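Local coordinates for protein putative NADH dehydrogenase/NAD(P)H nitroreductase (Parabacteroides distasonis, PDB 3M5K) that binds flavin mononucleotide between the two subunits of a dimer and probably acts as an oxidoreductase of the nitroreductase family, at residues A[66-71]-A[128-133]; A[51-56]-A[133-138]; A[93-98]-A[120-125]. All coordinates share one frame; numbering follows the deposited sequence. Where two conformers were deposited one is given.

Contact 1: A[66-71]-A[128-133]. With FMN (flavin mononucleotide), chain C.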
loop_
_atom_site.group_PDB
_atom_site.type_symbol
_atom_site.label_atom_id
_atom_site.label_comp_id
_atom_site.label_asym_id
_atom_site.label_seq_id
_atom_site.Cartn_x
_atom_site.Cartn_y
_atom_site.Cartn_z
ATOM N N GLU A 66 -20.259 -1.196 -16.905
ATOM C CA GLU A 66 -20.435 -1.378 -18.343
ATOM C C GLU A 66 -19.328 -0.705 -19.186
ATOM O O GLU A 66 -19.212 -0.953 -20.403
ATOM C CB GLU A 66 -21.834 -0.894 -18.726
ATOM C CG GLU A 66 -22.917 -1.796 -18.122
ATOM C CD GLU A 66 -24.344 -1.240 -18.163
ATOM O OE1 GLU A 66 -24.596 -0.078 -17.750
ATOM O OE2 GLU A 66 -25.224 -2.005 -18.578
ATOM N N GLY A 67 -18.524 0.143 -18.537
ATOM C CA GLY A 67 -17.361 0.765 -19.167
ATOM C C GLY A 67 -15.998 0.303 -18.703
ATOM O O GLY A 67 -15.002 0.795 -19.206
ATOM N N LEU A 68 -15.944 -0.612 -17.741
ATOM C CA LEU A 68 -14.701 -1.132 -17.192
ATOM C C LEU A 68 -14.645 -2.668 -17.368
ATOM O O LEU A 68 -15.184 -3.434 -16.538
ATOM C CB LEU A 68 -14.562 -0.743 -15.721
ATOM C CG LEU A 68 -14.459 0.773 -15.413
ATOM C CD1 LEU A 68 -14.677 1.047 -13.941
ATOM C CD2 LEU A 68 -13.125 1.398 -15.876
ATOM N N PRO A 69 -14.011 -3.126 -18.457
ATOM C CA PRO A 69 -13.713 -4.544 -18.661
ATOM C C PRO A 69 -13.254 -5.367 -17.453
ATOM O O PRO A 69 -13.671 -6.510 -17.326
ATOM C CB PRO A 69 -12.613 -4.506 -19.719
ATOM C CG PRO A 69 -13.058 -3.372 -20.617
ATOM C CD PRO A 69 -13.599 -2.330 -19.638
ATOM N N PHE A 70 -12.441 -4.854 -16.553
ATOM C CA PHE A 70 -12.086 -5.748 -15.429
ATOM C C PHE A 70 -12.761 -5.421 -14.114
ATOM O O PHE A 70 -12.315 -5.844 -13.031
ATOM C CB PHE A 70 -10.571 -5.825 -15.340
ATOM C CG PHE A 70 -9.968 -6.276 -16.623
ATOM C CD1 PHE A 70 -10.116 -7.597 -17.027
ATOM C CD2 PHE A 70 -9.372 -5.372 -17.485
ATOM C CE1 PHE A 70 -9.618 -8.031 -18.243
ATOM C CE2 PHE A 70 -8.859 -5.804 -18.704
ATOM C CZ PHE A 70 -8.990 -7.141 -19.078
ATOM N N ALA A 71 -13.875 -4.697 -14.204
ATOM C CA ALA A 71 -14.617 -4.292 -13.027
ATOM C C ALA A 71 -16.113 -4.545 -13.225
ATOM O O ALA A 71 -16.966 -3.807 -12.734
ATOM C CB ALA A 71 -14.318 -2.810 -12.674
ATOM N N ILE A 128 -9.803 5.986 -16.582
ATOM C CA ILE A 128 -9.837 7.279 -15.936
ATOM C C ILE A 128 -11.020 8.104 -16.476
ATOM O O ILE A 128 -11.740 8.769 -15.706
ATOM C CB ILE A 128 -8.482 8.064 -16.115
ATOM C CG1 ILE A 128 -7.302 7.330 -15.397
ATOM C CG2 ILE A 128 -8.623 9.550 -15.653
ATOM C CD1 ILE A 128 -5.896 7.764 -15.939
ATOM N N GLU A 129 -11.183 8.118 -17.812
ATOM C CA GLU A 129 -12.277 8.898 -18.422
ATOM C C GLU A 129 -13.647 8.594 -17.841
ATOM O O GLU A 129 -14.364 9.507 -17.434
ATOM C CB GLU A 129 -12.294 8.707 -19.932
ATOM C CG GLU A 129 -13.215 9.640 -20.687
ATOM C CD GLU A 129 -14.675 9.312 -20.567
ATOM O OE1 GLU A 129 -15.050 8.120 -20.586
ATOM O OE2 GLU A 129 -15.456 10.282 -20.477
ATOM N N ILE A 130 -13.991 7.315 -17.711
ATOM C CA ILE A 130 -15.334 6.961 -17.298
ATOM C C ILE A 130 -15.557 7.206 -15.822
ATOM O O ILE A 130 -16.620 7.667 -15.416
ATOM C CB ILE A 130 -15.717 5.519 -17.759
ATOM C CG1 ILE A 130 -17.223 5.275 -17.534
ATOM C CG2 ILE A 130 -14.831 4.402 -17.088
ATOM C CD1 ILE A 130 -17.702 4.013 -18.190
ATOM N N VAL A 131 -14.531 6.952 -15.011
ATOM C CA VAL A 131 -14.648 7.189 -13.590
ATOM C C VAL A 131 -14.728 8.667 -13.292
ATOM O O VAL A 131 -15.581 9.076 -12.493
ATOM C CB VAL A 131 -13.528 6.476 -12.786
ATOM C CG1 VAL A 131 -13.568 6.906 -11.294
ATOM C CG2 VAL A 131 -13.634 4.909 -12.980
ATOM N N ARG A 132 -13.889 9.471 -13.943
ATOM C CA ARG A 132 -13.945 10.909 -13.788
ATOM C C ARG A 132 -15.309 11.469 -14.202
ATOM O O ARG A 132 -15.852 12.337 -13.534
ATOM C CB ARG A 132 -12.818 11.594 -14.571
ATOM C CG ARG A 132 -12.921 13.101 -14.621
ATOM C CD ARG A 132 -11.790 13.802 -15.359
ATOM N NE ARG A 132 -10.475 13.268 -15.009
ATOM C CZ ARG A 132 -9.861 13.488 -13.848
ATOM N NH1 ARG A 132 -10.418 14.238 -12.907
ATOM N NH2 ARG A 132 -8.669 12.990 -13.647
ATOM N N LYS A 133 -15.816 10.993 -15.336
ATOM C CA LYS A 133 -17.110 11.412 -15.854
ATOM C C LYS A 133 -18.240 11.087 -14.887
ATOM O O LYS A 133 -18.974 11.968 -14.470
ATOM C CB LYS A 133 -17.375 10.742 -17.213
ATOM C CG LYS A 133 -18.773 11.035 -17.798
ATOM C CD LYS A 133 -18.964 12.528 -18.003
HETATM N N1 FMN C . -8.549 -7.198 -10.152
HETATM C C2 FMN C . -9.612 -7.071 -11.037
HETATM O O2 FMN C . -10.550 -7.878 -11.038
HETATM N N3 FMN C . -9.640 -6.024 -11.931
HETATM C C4 FMN C . -8.629 -5.093 -12.029
HETATM O O4 FMN C . -8.749 -4.197 -12.849
HETATM C C4A FMN C . -7.533 -5.208 -11.156
HETATM N N5 FMN C . -6.459 -4.313 -11.224
HETATM C C5A FMN C . -5.509 -4.347 -10.209
HETATM C C6 FMN C . -4.558 -3.330 -10.164
HETATM C C7 FMN C . -3.601 -3.262 -9.148
HETATM C C7M FMN C . -2.642 -2.065 -9.235
HETATM C C8 FMN C . -3.596 -4.262 -8.112
HETATM C C8M FMN C . -2.620 -4.294 -6.950
HETATM C C9 FMN C . -4.535 -5.276 -8.167
HETATM C C9A FMN C . -5.518 -5.348 -9.216
HETATM N N10 FMN C . -6.476 -6.397 -9.307
HETATM C C10 FMN C . -7.518 -6.276 -10.214
HETATM C "C1'" FMN C . -6.518 -7.567 -8.358
HETATM C "C2'" FMN C . -5.447 -8.587 -8.773
HETATM O "O2'" FMN C . -5.907 -9.392 -9.851
HETATM C "C3'" FMN C . -5.055 -9.481 -7.583
HETATM O "O3'" FMN C . -4.515 -8.715 -6.517
HETATM C "C4'" FMN C . -4.120 -10.618 -7.980
HETATM O "O4'" FMN C . -4.754 -11.528 -8.893
HETATM C "C5'" FMN C . -3.632 -11.355 -6.733
HETATM O "O5'" FMN C . -4.714 -11.969 -6.053
HETATM P P FMN C . -5.097 -11.651 -4.519
HETATM O O1P FMN C . -3.884 -12.017 -3.674
HETATM O O2P FMN C . -5.518 -10.187 -4.352
HETATM O O3P FMN C . -6.288 -12.508 -4.198
#
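Gly67 and Leu68 lie against one side of helix 125-135 and meet Ile130 and Val131. No hydrogen bond crosses between the two segments; the contact is apolar. It is tightest at Gly67. There CD1 of Ile130 sits 3.4 Å from CA of Gly67, a close approach for two carbons. A beta carbon on Gly67 would point at this methyl and clash with it. Ile130 reaches across because its CG1 is anti to the backbone N (chi1 -170°) and CD1 continues the extended chain. Its other branch turns to the leucine: CG2 of Ile130 touches CD2 of Leu68 at 3.7 Å. The two side chains cross obliquely. Deeper in, the fit is looser. CD1 of Leu68 reaches CG2 of Val131 at 4.1 Å, and these two side chains cross at about a right angle. Leu68 and Val131 are nevertheless buried. Arg127 also packs on Leu68, and Pro143 and Val146 of strand 141-150 lie against Val131. The solvent side is different. It is formed by Gly67 and Ile130, which are partly exposed.

From Leu68 to Ala71 the chain makes a type I beta turn, closed by Ala71 N on Leu68 O at 3.0 Å. The turn brings Phe70 to the flavin. N3 of FMN (chain C) donates to Phe70 O over 2.9 Å, with an angle of 157° at the hydrogen. CB of Phe70 also lies 3.5 Å from O4 of the flavin. Helix 125-135 thus packs beside the loop whose backbone reads the pyrimidine edge of the isoalloxazine ring, part of the FMN site of this nitroreductase-family fold.

Contact 2: A[51-56]-A[133-138]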
loop_
_atom_site.group_PDB
_atom_site.type_symbol
_atom_site.label_atom_id
_atom_site.label_comp_id
_atom_site.label_asym_id
_atom_site.label_seq_id
_atom_site.Cartn_x
_atom_site.Cartn_y
_atom_site.Cartn_z
ATOM N N GLU A 51 -8.420 11.199 -1.365
ATOM C CA GLU A 51 -9.862 11.538 -1.350
ATOM C C GLU A 51 -10.583 10.223 -1.602
ATOM O O GLU A 51 -10.185 9.461 -2.488
ATOM C CB GLU A 51 -10.220 12.539 -2.451
ATOM C CG GLU A 51 -9.497 13.878 -2.381
ATOM C CD GLU A 51 -10.002 14.798 -1.277
ATOM O OE1 GLU A 51 -11.097 14.544 -0.721
ATOM O OE2 GLU A 51 -9.281 15.768 -0.963
ATOM N N PHE A 52 -11.637 9.954 -0.830
ATOM C CA PHE A 52 -12.384 8.731 -0.903
ATOM C C PHE A 52 -13.819 8.997 -1.365
ATOM O O PHE A 52 -14.543 9.807 -0.750
ATOM C CB PHE A 52 -12.436 8.077 0.475
ATOM C CG PHE A 52 -11.070 7.683 0.987
ATOM C CD1 PHE A 52 -10.282 8.616 1.649
ATOM C CD2 PHE A 52 -10.570 6.413 0.756
ATOM C CE1 PHE A 52 -9.001 8.280 2.105
ATOM C CE2 PHE A 52 -9.238 6.048 1.215
ATOM C CZ PHE A 52 -8.491 6.983 1.893
ATOM N N ILE A 53 -14.234 8.324 -2.437
ATOM C CA ILE A 53 -15.622 8.448 -2.905
ATOM C C ILE A 53 -16.386 7.154 -2.567
ATOM O O ILE A 53 -16.044 6.063 -3.051
ATOM C CB ILE A 53 -15.728 8.723 -4.433
ATOM C CG1 ILE A 53 -14.584 9.599 -4.981
ATOM C CG2 ILE A 53 -17.178 9.254 -4.807
ATOM C CD1 ILE A 53 -14.444 11.012 -4.448
ATOM N N ILE A 54 -17.416 7.277 -1.731
ATOM C CA ILE A 54 -18.285 6.155 -1.406
ATOM C C ILE A 54 -19.440 6.185 -2.456
ATOM O O ILE A 54 -20.194 7.158 -2.533
ATOM C CB ILE A 54 -18.885 6.257 0.022
ATOM C CG1 ILE A 54 -17.796 6.356 1.119
ATOM C CG2 ILE A 54 -19.840 5.076 0.263
ATOM C CD1 ILE A 54 -18.301 6.840 2.475
ATOM N N VAL A 55 -19.543 5.136 -3.258
ATOM C CA VAL A 55 -20.491 5.123 -4.371
ATOM C C VAL A 55 -21.540 4.066 -4.049
ATOM O O VAL A 55 -21.242 2.873 -3.987
ATOM C CB VAL A 55 -19.831 4.832 -5.739
ATOM C CG1 VAL A 55 -20.891 4.977 -6.897
ATOM C CG2 VAL A 55 -18.639 5.741 -5.996
ATOM N N THR A 56 -22.759 4.542 -3.811
ATOM C CA THR A 56 -23.919 3.673 -3.626
ATOM C C THR A 56 -24.979 3.848 -4.744
ATOM O O THR A 56 -25.863 3.041 -4.845
ATOM C CB THR A 56 -24.563 3.915 -2.242
ATOM O OG1 THR A 56 -24.840 5.325 -2.087
ATOM C CG2 THR A 56 -23.651 3.388 -1.084
ATOM N N LYS A 133 -15.816 10.993 -15.336
ATOM C CA LYS A 133 -17.110 11.412 -15.854
ATOM C C LYS A 133 -18.240 11.087 -14.887
ATOM O O LYS A 133 -18.974 11.968 -14.470
ATOM C CB LYS A 133 -17.375 10.742 -17.213
ATOM C CG LYS A 133 -18.773 11.035 -17.798
ATOM C CD LYS A 133 -18.964 12.528 -18.003
ATOM N N GLU A 134 -18.370 9.819 -14.526
ATOM C CA GLU A 134 -19.498 9.368 -13.704
ATOM C C GLU A 134 -19.485 9.974 -12.291
ATOM O O GLU A 134 -20.525 10.102 -11.657
ATOM C CB GLU A 134 -19.529 7.849 -13.591
ATOM C CG GLU A 134 -19.896 7.112 -14.886
ATOM C CD GLU A 134 -21.215 7.604 -15.456
ATOM O OE1 GLU A 134 -22.204 7.514 -14.679
ATOM O OE2 GLU A 134 -21.183 8.135 -16.609
ATOM N N LEU A 135 -18.308 10.352 -11.789
ATOM C CA LEU A 135 -18.218 10.856 -10.417
ATOM C C LEU A 135 -17.908 12.342 -10.369
ATOM O O LEU A 135 -17.708 12.908 -9.286
ATOM C CB LEU A 135 -17.170 10.038 -9.650
ATOM C CG LEU A 135 -17.473 8.534 -9.539
ATOM C CD1 LEU A 135 -16.348 7.800 -8.746
ATOM C CD2 LEU A 135 -18.848 8.288 -8.938
ATOM N N ARG A 136 -17.861 12.983 -11.524
ATOM C CA ARG A 136 -17.637 14.435 -11.621
ATOM C C ARG A 136 -16.376 14.854 -10.849
ATOM O O ARG A 136 -16.358 15.836 -10.108
ATOM C CB ARG A 136 -18.898 15.228 -11.182
ATOM C CG ARG A 136 -20.093 14.995 -12.089
ATOM C CD ARG A 136 -21.419 15.433 -11.456
ATOM N NE ARG A 136 -21.583 14.862 -10.127
ATOM C CZ ARG A 136 -21.901 13.605 -9.874
ATOM N NH1 ARG A 136 -22.163 12.751 -10.847
ATOM N NH2 ARG A 136 -21.984 13.201 -8.611
ATOM N N LEU A 137 -15.294 14.113 -11.077
ATOM C CA LEU A 137 -14.018 14.411 -10.427
ATOM C C LEU A 137 -13.332 15.585 -11.085
ATOM O O LEU A 137 -13.128 15.573 -12.294
ATOM C CB LEU A 137 -13.074 13.182 -10.453
ATOM C CG LEU A 137 -13.660 11.943 -9.778
ATOM C CD1 LEU A 137 -12.637 10.767 -9.858
ATOM C CD2 LEU A 137 -14.153 12.160 -8.327
ATOM N N PRO A 138 -12.947 16.598 -10.288
ATOM C CA PRO A 138 -12.200 17.750 -10.810
ATOM C C PRO A 138 -10.890 17.296 -11.463
ATOM O O PRO A 138 -10.386 16.232 -11.106
ATOM C CB PRO A 138 -11.918 18.604 -9.553
ATOM C CG PRO A 138 -12.746 18.066 -8.484
ATOM C CD PRO A 138 -13.251 16.714 -8.850
#
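A Schellman motif ends helix 125-135, and the residues around it pack on strand 50-55, an outermost strand of this chain's antiparallel sheet. Arg136 has positive phi (53°) and turns the chain out of the helix. Its N makes a weak bond back to Lys133 O, at 3.3 Å. Leu135, in the last turn of the helix, already points at the strand; past Arg136 the chain brings Leu137 in beside it. They meet Val55 and Ile53. All four are buried, and the contact is wholly apolar. Val82 and Cys84 of the adjacent strand 79-86 continue the floor under the two leucines.

The far edge of strand 50-55 is covered by the second subunit. Phe52, Ile53 and Ile54 pair in parallel with a strand of that chain, so the sheet runs on through the dimer interface. Arg136 joins the same interface through a hydrogen bond from NH2 to Asn170 O of the second subunit.

Ile53 serves both leucines. CG2 of Ile53 faces CD1 of Leu135 at 4.3 Å, a loose touch. CD1 of Ile53 meets CD2 of Leu137 at 4.1 Å, the side chains running antiparallel. Leu135 has CG opposite its carbonyl carbon (chi1 -61°), which turns both methyls to Val55. CG2 of Val55 lies 3.9 Å from CD2 of Leu135 and 4.1 Å from its CD1, at the open end of the leucine fork.

Contact 3: A[93-98]-A[120-125]; sequences AWFLDC and AVYPYP. With FMN (flavin mononucleotide), chain C; FMN (flavin mononucleotide), chain E.
Ala93 O, at the N-cap of helix 94-111, takes two backbone bonds: Leu96 N at 2.9 Å and Asp97 N at 3.0 Å. They fix the first turn, which carries Trp94 and Phe95 to Tyr122. The edge of Trp94 points at the face of Tyr122 in a T-shaped stack. Its six-membered ring lies 5.0 Å from the Tyr122 ring, centroid to centroid, with the planes at 76°. The closest pair is CH2 of Trp94 and CD1 of Tyr122, 3.7 Å apart. CG of Tyr122 is anti to the backbone N (chi1 174°), which sends the ring toward the helix. Its opposite face is covered by CB of Pro123, which follows a cis peptide bond. CB of Phe95 touches more loosely, 4.4 Å from CE2 of Tyr122. An alanine at Tyr122 is likely to leave the Trp94 edge without its ring partner and open a gap beside Pro123.

On the same loop, Ala120 N donates to O4 of FMN (chain C) over 3.3 Å. The aromatic contact is nonpolar, while a backbone N-H meets the flavin at O4 and close to N5. This would probably polarise C4=O4 and so tune the electron-accepting part of the ring system.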
loop_
_atom_site.group_PDB
_atom_site.type_symbol
_atom_site.label_atom_id
_atom_site.label_comp_id
_atom_site.label_asym_id
_atom_site.label_seq_id
_atom_site.Cartn_x
_atom_site.Cartn_y
_atom_site.Cartn_z
ATOM N N ALA A 93 3.962 11.938 -5.401
ATOM C CA ALA A 93 3.763 10.862 -4.427
ATOM C C ALA A 93 2.331 10.429 -4.191
ATOM O O ALA A 93 2.116 9.423 -3.483
ATOM C CB ALA A 93 4.490 11.178 -3.067
ATOM N N TRP A 94 1.329 11.111 -4.779
ATOM C CA TRP A 94 -0.051 10.747 -4.473
ATOM C C TRP A 94 -0.293 9.243 -4.775
ATOM O O TRP A 94 -1.005 8.585 -4.044
ATOM C CB TRP A 94 -1.088 11.610 -5.255
ATOM C CG TRP A 94 -1.095 11.356 -6.712
ATOM C CD1 TRP A 94 -0.391 12.033 -7.666
ATOM C CD2 TRP A 94 -1.840 10.339 -7.413
ATOM N NE1 TRP A 94 -0.661 11.527 -8.886
ATOM C CE2 TRP A 94 -1.526 10.471 -8.772
ATOM C CE3 TRP A 94 -2.703 9.307 -7.006
ATOM C CZ2 TRP A 94 -2.030 9.605 -9.751
ATOM C CZ3 TRP A 94 -3.257 8.494 -7.977
ATOM C CH2 TRP A 94 -2.879 8.624 -9.334
ATOM N N PHE A 95 0.281 8.739 -5.878
ATOM C CA PHE A 95 0.068 7.351 -6.320
ATOM C C PHE A 95 0.746 6.317 -5.382
ATOM O O PHE A 95 0.351 5.151 -5.334
ATOM C CB PHE A 95 0.512 7.147 -7.787
ATOM C CG PHE A 95 1.829 7.762 -8.113
ATOM C CD1 PHE A 95 3.023 7.072 -7.823
ATOM C CD2 PHE A 95 1.910 9.054 -8.641
ATOM C CE1 PHE A 95 4.241 7.650 -8.081
ATOM C CE2 PHE A 95 3.134 9.651 -8.889
ATOM C CZ PHE A 95 4.313 8.942 -8.619
ATOM N N LEU A 96 1.730 6.764 -4.621
ATOM C CA LEU A 96 2.359 5.932 -3.588
ATOM C C LEU A 96 1.507 5.963 -2.308
ATOM O O LEU A 96 1.058 4.922 -1.840
ATOM C CB LEU A 96 3.757 6.446 -3.334
ATOM C CG LEU A 96 4.679 6.519 -4.583
ATOM C CD1 LEU A 96 6.018 7.040 -4.204
ATOM C CD2 LEU A 96 4.788 5.142 -5.309
ATOM N N ASP A 97 1.245 7.166 -1.793
ATOM C CA ASP A 97 0.403 7.365 -0.628
ATOM C C ASP A 97 -0.928 6.656 -0.796
ATOM O O ASP A 97 -1.423 5.988 0.129
ATOM C CB ASP A 97 0.084 8.841 -0.387
ATOM C CG ASP A 97 1.313 9.718 -0.060
ATOM O OD1 ASP A 97 2.495 9.279 -0.066
ATOM O OD2 ASP A 97 1.053 10.906 0.194
ATOM N N CYS A 98 -1.564 6.851 -1.960
ATOM C CA CYS A 98 -2.895 6.297 -2.176
ATOM C C CYS A 98 -2.905 4.788 -2.368
ATOM O O CYS A 98 -3.900 4.122 -2.067
ATOM C CB CYS A 98 -3.597 7.000 -3.357
ATOM S SG CYS A 98 -4.009 8.731 -3.065
ATOM N N ALA A 120 -8.127 -1.531 -11.093
ATOM C CA ALA A 120 -7.311 -0.397 -11.520
ATOM C C ALA A 120 -8.111 0.639 -12.287
ATOM O O ALA A 120 -9.000 0.287 -13.066
ATOM C CB ALA A 120 -6.132 -0.872 -12.383
ATOM N N VAL A 121 -7.781 1.917 -12.082
ATOM C CA VAL A 121 -8.250 2.991 -12.949
ATOM C C VAL A 121 -7.020 3.638 -13.608
ATOM O O VAL A 121 -6.629 3.278 -14.724
ATOM C CB VAL A 121 -9.195 3.960 -12.186
ATOM C CG1 VAL A 121 -9.658 5.082 -13.086
ATOM C CG2 VAL A 121 -10.390 3.186 -11.598
ATOM N N TYR A 122 -6.331 4.507 -12.874
ATOM C CA TYR A 122 -4.987 4.907 -13.210
ATOM C C TYR A 122 -4.110 3.641 -13.357
ATOM O O TYR A 122 -4.269 2.684 -12.570
ATOM C CB TYR A 122 -4.424 5.822 -12.084
ATOM C CG TYR A 122 -2.964 6.211 -12.237
ATOM C CD1 TYR A 122 -2.604 7.412 -12.842
ATOM C CD2 TYR A 122 -1.945 5.408 -11.716
ATOM C CE1 TYR A 122 -1.260 7.801 -12.949
ATOM C CE2 TYR A 122 -0.639 5.777 -11.811
ATOM C CZ TYR A 122 -0.286 6.968 -12.432
ATOM O OH TYR A 122 1.047 7.311 -12.537
ATOM N N PRO A 123 -3.190 3.632 -14.346
ATOM C CA PRO A 123 -2.798 4.688 -15.294
ATOM C C PRO A 123 -3.506 4.651 -16.667
ATOM O O PRO A 123 -3.005 5.263 -17.624
ATOM C CB PRO A 123 -1.308 4.397 -15.509
ATOM C CG PRO A 123 -1.272 2.913 -15.488
ATOM C CD PRO A 123 -2.316 2.460 -14.499
ATOM N N TYR A 124 -4.646 3.977 -16.739
ATOM C CA TYR A 124 -5.314 3.713 -18.057
ATOM C C TYR A 124 -6.264 4.853 -18.434
ATOM O O TYR A 124 -7.320 5.026 -17.791
ATOM C CB TYR A 124 -6.094 2.400 -18.003
ATOM C CG TYR A 124 -5.261 1.236 -17.626
ATOM C CD1 TYR A 124 -4.408 0.627 -18.555
ATOM C CD2 TYR A 124 -5.256 0.752 -16.318
ATOM C CE1 TYR A 124 -3.615 -0.435 -18.196
ATOM C CE2 TYR A 124 -4.461 -0.337 -15.961
ATOM C CZ TYR A 124 -3.646 -0.910 -16.900
ATOM O OH TYR A 124 -2.863 -1.985 -16.542
ATOM N N PRO A 125 -5.914 5.631 -19.457
ATOM C CA PRO A 125 -6.794 6.762 -19.794
ATOM C C PRO A 125 -8.264 6.467 -20.071
ATOM O O PRO A 125 -9.101 7.332 -19.794
ATOM C CB PRO A 125 -6.118 7.389 -21.021
ATOM C CG PRO A 125 -4.655 7.018 -20.862
ATOM C CD PRO A 125 -4.705 5.620 -20.312
HETATM N N1 FMN C . -8.549 -7.198 -10.152
HETATM C C2 FMN C . -9.612 -7.071 -11.037
HETATM O O2 FMN C . -10.550 -7.878 -11.038
HETATM N N3 FMN C . -9.640 -6.024 -11.931
HETATM C C4 FMN C . -8.629 -5.093 -12.029
HETATM O O4 FMN C . -8.749 -4.197 -12.849
HETATM C C4A FMN C . -7.533 -5.208 -11.156
HETATM N N5 FMN C . -6.459 -4.313 -11.224
HETATM C C5A FMN C . -5.509 -4.347 -10.209
HETATM C C6 FMN C . -4.558 -3.330 -10.164
HETATM C C7 FMN C . -3.601 -3.262 -9.148
HETATM C C7M FMN C . -2.642 -2.065 -9.235
HETATM C C8 FMN C . -3.596 -4.262 -8.112
HETATM C C8M FMN C . -2.620 -4.294 -6.950
HETATM C C9 FMN C . -4.535 -5.276 -8.167
HETATM C C9A FMN C . -5.518 -5.348 -9.216
HETATM N N10 FMN C . -6.476 -6.397 -9.307
HETATM C C10 FMN C . -7.518 -6.276 -10.214
HETATM C "C1'" FMN C . -6.518 -7.567 -8.358
HETATM C "C2'" FMN C . -5.447 -8.587 -8.773
HETATM O "O2'" FMN C . -5.907 -9.392 -9.851
HETATM C "C3'" FMN C . -5.055 -9.481 -7.583
HETATM O "O3'" FMN C . -4.515 -8.715 -6.517
HETATM C "C4'" FMN C . -4.120 -10.618 -7.980
HETATM O "O4'" FMN C . -4.754 -11.528 -8.893
HETATM C "C5'" FMN C . -3.632 -11.355 -6.733
HETATM O "O5'" FMN C . -4.714 -11.969 -6.053
HETATM P P FMN C . -5.097 -11.651 -4.519
HETATM O O1P FMN C . -3.884 -12.017 -3.674
HETATM O O2P FMN C . -5.518 -10.187 -4.352
HETATM O O3P FMN C . -6.288 -12.508 -4.198
HETATM N N1 FMN E . 9.971 9.808 5.946
HETATM C C2 FMN E . 11.330 10.121 6.034
HETATM O O2 FMN E . 11.865 10.336 7.135
HETATM N N3 FMN E . 12.078 10.253 4.896
HETATM C C4 FMN E . 11.523 10.081 3.642
HETATM O O4 FMN E . 12.262 10.206 2.658
HETATM C C4A FMN E . 10.143 9.777 3.547
HETATM N N5 FMN E . 9.495 9.659 2.308
HETATM C C5A FMN E . 8.233 9.130 2.249
HETATM C C6 FMN E . 7.694 8.833 1.006
HETATM C C7 FMN E . 6.452 8.222 0.902
HETATM C C7M FMN E . 5.873 7.900 -0.464
HETATM C C8 FMN E . 5.725 7.923 2.059
HETATM C C8M FMN E . 4.380 7.232 1.940
HETATM C C9 FMN E . 6.275 8.225 3.313
HETATM C C9A FMN E . 7.526 8.847 3.427
HETATM N N10 FMN E . 8.071 9.217 4.674
HETATM C C10 FMN E . 9.385 9.627 4.722
HETATM C "C1'" FMN E . 7.276 9.060 5.941
HETATM C "C2'" FMN E . 6.287 10.241 6.117
HETATM O "O2'" FMN E . 6.978 11.438 6.490
HETATM C "C3'" FMN E . 5.187 9.864 7.112
HETATM O "O3'" FMN E . 4.467 8.746 6.640
HETATM C "C4'" FMN E . 4.237 11.017 7.443
HETATM O "O4'" FMN E . 4.949 12.013 8.154
HETATM C "C5'" FMN E . 3.058 10.543 8.261
HETATM O "O5'" FMN E . 3.560 10.099 9.527
HETATM P P FMN E . 3.320 8.612 9.998
HETATM O O1P FMN E . 1.840 8.335 10.145
HETATM O O2P FMN E . 4.008 7.659 9.021
HETATM O O3P FMN E . 4.014 8.552 11.385
#

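Contacts 1 and 2 use successive parts of helix 125-135 and share Lys133. Their centres are about 12 Å apart. Arg132 of contact 1 ties them together, with NH1 3.1 Å from Leu137 O in a probable hydrogen bond. Contact 3 joins the start of helix 94-111 to the loop before helix 125-135. Its centre is about 14 Å from that of contact 1, and Val121 fills the join, with CG2 3.9 Å from CG2 of Val131. Contacts 1 and 3 both meet the flavin of chain C. Contact 3 also reaches the flavin of chain E, through Leu96 and Asp97. Contact 2 meets neither flavin but, like contact 3, touches the second subunit.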